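Local coordinates for aminoglycoside phosphotransferase (Streptomyces rimosus, PDB 6FUC), which probably inactivates streptomycin by transferring a phosphate group from ATP to the 3'' hydroxyl of the antibiotic, at residues Gln66-Val78 against Gly82-Pro94. Sequence-based numbering, arbitrary orientation. Where two conformers were deposited one is given.
Sequences QDIPGPRVLDWRV and GAGLLTSTVEGIP
Leu74 and Asp75 both send their backbone N-H groups to one carbonyl, Leu86 O, at 2.7 Å from Leu74 N and 3.2 Å from Asp75 N, approaching from the same face of its plane. This is a classic beta bulge: one extra residue in 73-78 shifts the register against 82-88, which runs antiparallel to it. Asp75 O takes the N-H of Leu86 in return, which closes the bulge, and regular pairing resumes with Arg77 and Gly84 as a hydrogen-bonded pair. Before it, Ser88 closes a ring on Arg72: its N donates to Arg72 O, while its side-chain OG, tucked between the backbone N and carbonyl carbon (chi1 59°), accepts from Arg72 N at 2.9 Å.

The face carrying Asp75, Arg77 and Leu86 holds a salt bridge. The extended Arg77 grips Asp75 OD2 side-on with both NE (2.8 Å) and NH2, the carboxylate group lying at the guanidinium edge. Leu86 CD2 sits over the centre of one guanidinium face, 3.8 Å from Arg77 CZ, and Asp14 forms a second salt bridge to Arg77.

Apolar contacts line the other face. Trp76 meets Ala83 CB obliquely through CH2 (3.7 Å) and brings its CE3 edge to Leu85 CB, while the side chains of Val73 and Leu85 cross at about a right angle, touching through CG1 and CD1. Helix 50-63 packs on this face, where Arg57 makes a cation-pi contact with Trp76. Farther along, Val90 CG2 leans on the Pro71 ring.

Together the segments form a bulged antiparallel hairpin at the border of the five-stranded sheet of the kinase-like N-terminal lobe, from which 82-94 runs on into the linker to the C-terminal lobe, as in other aminoglycoside phosphotransferases.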
ATOM      1  N   GLN A  66     -10.840  -1.865  14.373  1.00  7.99           N
ATOM      2  CA  GLN A  66      -9.917  -0.871  14.891  1.00  8.32           C
ATOM      3  C   GLN A  66     -10.366   0.580  14.702  1.00  8.66           C
ATOM      4  O   GLN A  66      -9.618   1.506  14.958  1.00 10.08           O
ATOM      5  CB  GLN A  66      -8.527  -1.052  14.327  1.00  7.95           C
ATOM      6  CG  GLN A  66      -7.939  -2.420  14.638  1.00  7.83           C
ATOM      7  CD  GLN A  66      -7.763  -2.598  16.132  1.00  8.25           C
ATOM      8  OE1 GLN A  66      -7.041  -1.807  16.755  1.00  8.99           O
ATOM      9  NE2 GLN A  66      -8.383  -3.611  16.697  1.00  8.94           N
ATOM     10  N   ASP A  67     -11.571   0.748  14.199  1.00  9.23           N
ATOM     11  CA  ASP A  67     -12.087   2.126  13.942  1.00 10.70           C
ATOM     12  C   ASP A  67     -11.237   2.937  12.994  1.00 10.17           C
ATOM     13  O   ASP A  67     -11.025   4.146  13.216  1.00 13.07           O
ATOM     14  CB  ASP A  67     -12.403   2.885  15.217  1.00 13.93           C
ATOM     15  CG  ASP A  67     -13.292   4.043  15.000  1.00 18.83           C
ATOM     16  OD1 ASP A  67     -14.140   4.066  14.089  1.00 23.53           O
ATOM     17  OD2 ASP A  67     -13.196   4.967  15.805  1.00 25.65           O
ATOM     18  N   ILE A  68     -10.705   2.293  11.969  1.00  9.58           N
ATOM     19  CA  ILE A  68      -9.968   2.929  10.879  1.00  8.95           C
ATOM     20  C   ILE A  68     -10.730   2.601   9.615  1.00  8.80           C
ATOM     21  O   ILE A  68     -11.010   1.422   9.362  1.00  9.76           O
ATOM     22  CB  ILE A  68      -8.532   2.393  10.746  1.00  9.24           C
ATOM     23  CG1 ILE A  68      -7.721   2.582  12.023  1.00  9.99           C
ATOM     24  CG2 ILE A  68      -7.829   3.032   9.565  1.00  9.42           C
ATOM     25  CD1 ILE A  68      -7.542   3.995  12.498  1.00 10.52           C
ATOM     26  N   PRO A  69     -11.100   3.579   8.783  1.00  9.47           N
ATOM     27  CA  PRO A  69     -11.975   3.273   7.671  1.00  9.20           C
ATOM     28  C   PRO A  69     -11.256   2.501   6.560  1.00  8.34           C
ATOM     29  O   PRO A  69     -10.165   2.827   6.118  1.00  8.61           O
ATOM     30  CB  PRO A  69     -12.400   4.666   7.184  1.00 10.64           C
ATOM     31  CG  PRO A  69     -11.255   5.577   7.571  1.00 11.44           C
ATOM     32  CD  PRO A  69     -10.834   5.027   8.899  1.00 11.47           C
ATOM     33  N   GLY A  70     -11.931   1.464   6.084  1.00  9.46           N
ATOM     34  CA  GLY A  70     -11.362   0.536   5.109  1.00  8.73           C
ATOM     35  C   GLY A  70     -12.456  -0.393   4.607  1.00  8.69           C
ATOM     36  O   GLY A  70     -13.622  -0.261   4.935  1.00 10.22           O
ATOM     37  N   PRO A  71     -12.089  -1.349   3.768  1.00  8.23           N
ATOM     38  CA  PRO A  71     -13.038  -2.313   3.212  1.00  8.40           C
ATOM     39  C   PRO A  71     -13.534  -3.280   4.269  1.00  7.92           C
ATOM     40  O   PRO A  71     -12.937  -3.408   5.357  1.00  9.24           O
ATOM     41  CB  PRO A  71     -12.231  -3.028   2.147  1.00  9.50           C
ATOM     42  CG  PRO A  71     -10.928  -2.386   2.058  1.00 10.52           C
ATOM     43  CD  PRO A  71     -10.722  -1.635   3.333  1.00  9.19           C
ATOM     44  N   ARG A  72     -14.578  -4.012   3.930  1.00  8.65           N
ATOM     45  CA  ARG A  72     -14.993  -5.180   4.706  1.00  9.13           C
ATOM     46  C   ARG A  72     -14.782  -6.425   3.839  1.00  7.69           C
ATOM     47  O   ARG A  72     -14.971  -6.398   2.626  1.00  9.01           O
ATOM     48  CB  ARG A  72     -16.473  -5.086   5.085  1.00 14.88           C
ATOM     49  CG  ARG A  72     -16.700  -3.898   5.988  1.00 17.63           C
ATOM     50  CD  ARG A  72     -18.185  -3.617   6.226  1.00 18.68           C
ATOM     51  NE  ARG A  72     -18.932  -3.195   5.038  0.70 19.57           N
ATOM     52  CZ  ARG A  72     -19.806  -3.969   4.357  0.70 16.81           C
ATOM     53  NH1 ARG A  72     -20.479  -3.420   3.331  0.70 22.73           N
ATOM     54  NH2 ARG A  72     -19.959  -5.252   4.639  0.70 24.04           N
ATOM     55  N   VAL A  73     -14.403  -7.520   4.521  1.00  8.16           N
ATOM     56  CA  VAL A  73     -14.331  -8.801   3.839  1.00  7.81           C
ATOM     57  C   VAL A  73     -15.747  -9.360   3.629  1.00  7.88           C
ATOM     58  O   VAL A  73     -16.466  -9.573   4.602  1.00  9.77           O
ATOM     59  CB  VAL A  73     -13.462  -9.812   4.584  1.00  8.70           C
ATOM     60  CG1 VAL A  73     -13.451 -11.137   3.847  1.00  9.29           C
ATOM     61  CG2 VAL A  73     -12.038  -9.271   4.779  1.00  9.13           C
ATOM     62  N   LEU A  74     -16.095  -9.601   2.363  1.00  7.92           N
ATOM     63  CA  LEU A  74     -17.418 -10.142   2.040  1.00  8.22           C
ATOM     64  C   LEU A  74     -17.367 -11.641   1.849  1.00  8.11           C
ATOM     65  O   LEU A  74     -18.376 -12.299   2.104  1.00  9.38           O
ATOM     66  CB  LEU A  74     -17.953  -9.442   0.783  1.00 10.36           C
ATOM     67  CG  LEU A  74     -18.154  -7.915   0.947  1.00 12.36           C
ATOM     68  CD1 LEU A  74     -18.609  -7.286  -0.330  1.00 14.21           C
ATOM     69  CD2 LEU A  74     -19.112  -7.599   2.071  1.00 16.15           C
ATOM     70  N   ASP A  75     -16.273 -12.186   1.319  1.00  7.77           N
ATOM     71  CA  ASP A  75     -16.167 -13.647   1.184  1.00  7.72           C
ATOM     72  C   ASP A  75     -14.689 -14.001   0.979  1.00  7.39           C
ATOM     73  O   ASP A  75     -13.872 -13.164   0.604  1.00  8.34           O
ATOM     74  CB  ASP A  75     -17.053 -14.206   0.087  1.00  8.67           C
ATOM     75  CG  ASP A  75     -17.495 -15.668   0.317  1.00  8.88           C
ATOM     76  OD1 ASP A  75     -17.093 -16.279   1.338  1.00  9.89           O
ATOM     77  OD2 ASP A  75     -18.220 -16.177  -0.581  1.00  9.44           O
ATOM     78  N   TRP A  76     -14.421 -15.286   1.174  1.00  8.21           N
ATOM     79  CA  TRP A  76     -13.117 -15.899   0.998  1.00  8.73           C
ATOM     80  C   TRP A  76     -13.341 -17.260   0.360  1.00  8.66           C
ATOM     81  O   TRP A  76     -14.129 -18.030   0.921  1.00  9.24           O
ATOM     82  CB  TRP A  76     -12.424 -16.056   2.386  1.00  9.50           C
ATOM     83  CG  TRP A  76     -11.206 -16.932   2.329  1.00  9.82           C
ATOM     84  CD1 TRP A  76     -11.062 -18.182   2.834  1.00 11.94           C
ATOM     85  CD2 TRP A  76      -9.930 -16.567   1.782  1.00  9.60           C
ATOM     86  NE1 TRP A  76      -9.791 -18.641   2.606  1.00 12.15           N
ATOM     87  CE2 TRP A  76      -9.090 -17.676   1.935  1.00 11.36           C
ATOM     88  CE3 TRP A  76      -9.398 -15.402   1.168  1.00 10.00           C
ATOM     89  CZ2 TRP A  76      -7.748 -17.636   1.563  1.00 12.09           C
ATOM     90  CZ3 TRP A  76      -8.103 -15.402   0.784  1.00 11.42           C
ATOM     91  CH2 TRP A  76      -7.306 -16.499   0.968  1.00 12.07           C
ATOM     92  N   ARG A  77     -12.754 -17.487  -0.793  1.00  8.16           N
ATOM     93  CA  ARG A  77     -13.072 -18.652  -1.614  1.00  8.88           C
ATOM     94  C   ARG A  77     -11.778 -19.300  -2.049  1.00  9.37           C
ATOM     95  O   ARG A  77     -10.843 -18.590  -2.462  1.00 11.69           O
ATOM     96  CB  ARG A  77     -13.899 -18.211  -2.819  1.00  9.04           C
ATOM     97  CG  ARG A  77     -15.225 -17.607  -2.423  1.00  9.05           C
ATOM     98  CD  ARG A  77     -16.097 -17.287  -3.613  1.00  9.42           C
ATOM     99  NE  ARG A  77     -17.303 -16.624  -3.167  1.00  9.02           N
ATOM    100  CZ  ARG A  77     -18.208 -16.092  -3.950  1.00  8.85           C
ATOM    101  NH1 ARG A  77     -18.104 -16.201  -5.274  1.00 10.61           N
ATOM    102  NH2 ARG A  77     -19.214 -15.468  -3.437  1.00 10.96           N
ATOM    103  N   VAL A  78     -11.728 -20.634  -1.977  1.00  9.68           N
ATOM    104  CA  VAL A  78     -10.508 -21.331  -2.295  1.00 11.79           C
ATOM    105  C   VAL A  78     -10.822 -22.524  -3.173  1.00 13.04           C
ATOM    106  O   VAL A  78     -11.884 -23.150  -3.096  1.00 15.95           O
ATOM    107  CB  VAL A  78      -9.760 -21.835  -1.050  1.00 14.27           C
ATOM    108  CG1 VAL A  78      -9.396 -20.666  -0.204  0.70 12.29           C
ATOM    109  CG2 VAL A  78     -10.544 -22.841  -0.220  0.70 21.32           C
ATOM    110  N   GLY A  82      -6.316 -21.632  -6.733  1.00 17.37           N
ATOM    111  CA  GLY A  82      -5.930 -20.524  -5.893  1.00 19.75           C
ATOM    112  C   GLY A  82      -7.087 -20.022  -5.049  1.00 19.29           C
ATOM    113  O   GLY A  82      -7.915 -20.818  -4.586  1.00 25.03           O
ATOM    114  N   ALA A  83      -7.131 -18.739  -4.836  1.00 13.13           N
ATOM    115  CA  ALA A  83      -8.061 -18.160  -3.846  1.00 11.40           C
ATOM    116  C   ALA A  83      -8.543 -16.804  -4.342  1.00 11.08           C
ATOM    117  O   ALA A  83      -7.872 -16.112  -5.142  1.00 12.79           O
ATOM    118  CB  ALA A  83      -7.433 -18.022  -2.456  1.00 12.20           C
ATOM    119  N   GLY A  84      -9.722 -16.445  -3.841  1.00 10.61           N
ATOM    120  CA  GLY A  84     -10.333 -15.135  -4.085  1.00 10.08           C
ATOM    121  C   GLY A  84     -10.779 -14.519  -2.815  1.00  9.00           C
ATOM    122  O   GLY A  84     -11.406 -15.149  -1.969  1.00  9.75           O
ATOM    123  N   LEU A  85     -10.458 -13.224  -2.688  1.00  8.67           N
ATOM    124  CA  LEU A  85     -10.822 -12.408  -1.546  1.00  8.07           C
ATOM    125  C   LEU A  85     -11.782 -11.332  -2.032  1.00  7.87           C
ATOM    126  O   LEU A  85     -11.385 -10.460  -2.821  1.00  9.58           O
ATOM    127  CB  LEU A  85      -9.569 -11.773  -0.944  1.00  8.22           C
ATOM    128  CG  LEU A  85      -9.752 -10.745   0.114  1.00  8.99           C
ATOM    129  CD1 LEU A  85     -10.566 -11.260   1.271  1.00  8.71           C
ATOM    130  CD2 LEU A  85      -8.415 -10.171   0.589  1.00 10.24           C
ATOM    131  N   LEU A  86     -13.032 -11.403  -1.587  1.00  7.75           N
ATOM    132  CA  LEU A  86     -14.068 -10.459  -2.027  1.00  8.13           C
ATOM    133  C   LEU A  86     -14.245  -9.421  -0.930  1.00  8.36           C
ATOM    134  O   LEU A  86     -14.414  -9.776   0.240  1.00  8.97           O
ATOM    135  CB  LEU A  86     -15.389 -11.185  -2.304  1.00  8.09           C
ATOM    136  CG  LEU A  86     -15.476 -12.048  -3.528  1.00  9.86           C
ATOM    137  CD1 LEU A  86     -14.576 -13.245  -3.506  1.00 11.32           C
ATOM    138  CD2 LEU A  86     -16.898 -12.496  -3.757  1.00 11.11           C
ATOM    139  N   THR A  87     -14.190  -8.112  -1.291  1.00  8.84           N
ATOM    140  CA  THR A  87     -14.314  -7.039  -0.358  1.00  8.97           C
ATOM    141  C   THR A  87     -15.294  -5.967  -0.855  1.00  8.81           C
ATOM    142  O   THR A  87     -15.563  -5.840  -2.043  1.00 10.64           O
ATOM    143  CB  THR A  87     -12.927  -6.386  -0.089  1.00 10.18           C
ATOM    144  OG1 THR A  87     -12.334  -6.000  -1.351  1.00 11.66           O
ATOM    145  CG2 THR A  87     -11.970  -7.331   0.684  1.00 11.14           C
ATOM    146  N   SER A  88     -15.797  -5.191   0.103  1.00  8.97           N
ATOM    147  CA  SER A  88     -16.645  -4.051  -0.244  1.00  9.08           C
ATOM    148  C   SER A  88     -15.766  -2.929  -0.861  1.00  9.44           C
ATOM    149  O   SER A  88     -14.662  -2.642  -0.421  1.00 10.35           O
ATOM    150  CB  SER A  88     -17.413  -3.579   0.957  1.00  9.84           C
ATOM    151  OG  SER A  88     -16.534  -3.196   1.998  1.00 10.35           O
ATOM    152  N   THR A  89     -16.355  -2.220  -1.836  1.00 10.13           N
ATOM    153  CA  THR A  89     -15.759  -1.001  -2.318  1.00 10.27           C
ATOM    154  C   THR A  89     -15.713   0.042  -1.248  1.00  8.94           C
ATOM    155  O   THR A  89     -16.705   0.256  -0.546  1.00 10.72           O
ATOM    156  CB  THR A  89     -16.568  -0.474  -3.511  1.00 12.53           C
ATOM    157  OG1 THR A  89     -16.483  -1.480  -4.509  1.00 13.61           O
ATOM    158  CG2 THR A  89     -16.100   0.865  -4.027  1.00 13.20           C
ATOM    159  N   VAL A  90     -14.583   0.757  -1.155  1.00  8.76           N
ATOM    160  CA  VAL A  90     -14.500   1.984  -0.401  1.00  8.83           C
ATOM    161  C   VAL A  90     -14.862   3.075  -1.376  1.00  9.48           C
ATOM    162  O   VAL A  90     -14.091   3.385  -2.273  1.00 10.20           O
ATOM    163  CB  VAL A  90     -13.127   2.173   0.226  1.00  9.52           C
ATOM    164  CG1 VAL A  90     -13.082   3.527   0.900  1.00 10.77           C
ATOM    165  CG2 VAL A  90     -12.848   1.044   1.231  1.00  9.92           C
ATOM    166  N   GLU A  91     -16.079   3.609  -1.254  1.00 11.01           N
ATOM    167  CA  GLU A  91     -16.557   4.553  -2.243  1.00 11.58           C
ATOM    168  C   GLU A  91     -15.817   5.870  -2.211  1.00  9.92           C
ATOM    169  O   GLU A  91     -15.547   6.371  -1.124  1.00 11.45           O
ATOM    170  CB  GLU A  91     -18.037   4.788  -2.104  1.00 15.24           C
ATOM    171  CG  GLU A  91     -18.891   3.537  -2.225  1.00 20.70           C
ATOM    172  CD  GLU A  91     -19.088   3.002  -3.638  1.00 28.61           C
ATOM    173  OE1 GLU A  91     -18.826   3.703  -4.649  1.00 32.84           O
ATOM    174  OE2 GLU A  91     -19.552   1.841  -3.732  1.00 34.25           O
ATOM    175  N   GLY A  92     -15.524   6.387  -3.382  1.00 10.27           N
ATOM    176  CA  GLY A  92     -14.880   7.672  -3.520  1.00 10.00           C
ATOM    177  C   GLY A  92     -13.830   7.701  -4.593  1.00 10.26           C
ATOM    178  O   GLY A  92     -13.771   6.768  -5.402  1.00 12.62           O
ATOM    179  N   ILE A  93     -12.993   8.735  -4.554  1.00 10.92           N
ATOM    180  CA  ILE A  93     -12.027   8.921  -5.653  1.00 12.33           C
ATOM    181  C   ILE A  93     -10.647   8.554  -5.107  1.00 11.13           C
ATOM    182  O   ILE A  93     -10.193   9.114  -4.070  1.00 11.22           O
ATOM    183  CB  ILE A  93     -11.982  10.361  -6.212  1.00 15.76           C
ATOM    184  CG1 ILE A  93     -10.860  10.543  -7.248  0.70 20.06           C
ATOM    185  CG2 ILE A  93     -11.974  11.403  -5.152  0.70 16.54           C
ATOM    186  CD1 ILE A  93     -11.215  11.546  -8.334  0.70 21.84           C
ATOM    187  N   PRO A  94      -9.930   7.634  -5.758  1.00 10.49           N
ATOM    188  CA  PRO A  94      -8.546   7.370  -5.324  1.00 10.54           C
ATOM    189  C   PRO A  94      -7.729   8.648  -5.417  1.00 10.95           C
ATOM    190  O   PRO A  94      -7.835   9.406  -6.365  1.00 11.91           O
ATOM    191  CB  PRO A  94      -8.066   6.284  -6.285  1.00 11.86           C
ATOM    192  CG  PRO A  94      -9.302   5.695  -6.825  1.00 14.38           C
ATOM    193  CD  PRO A  94     -10.298   6.781  -6.907  1.00 12.22           C
TER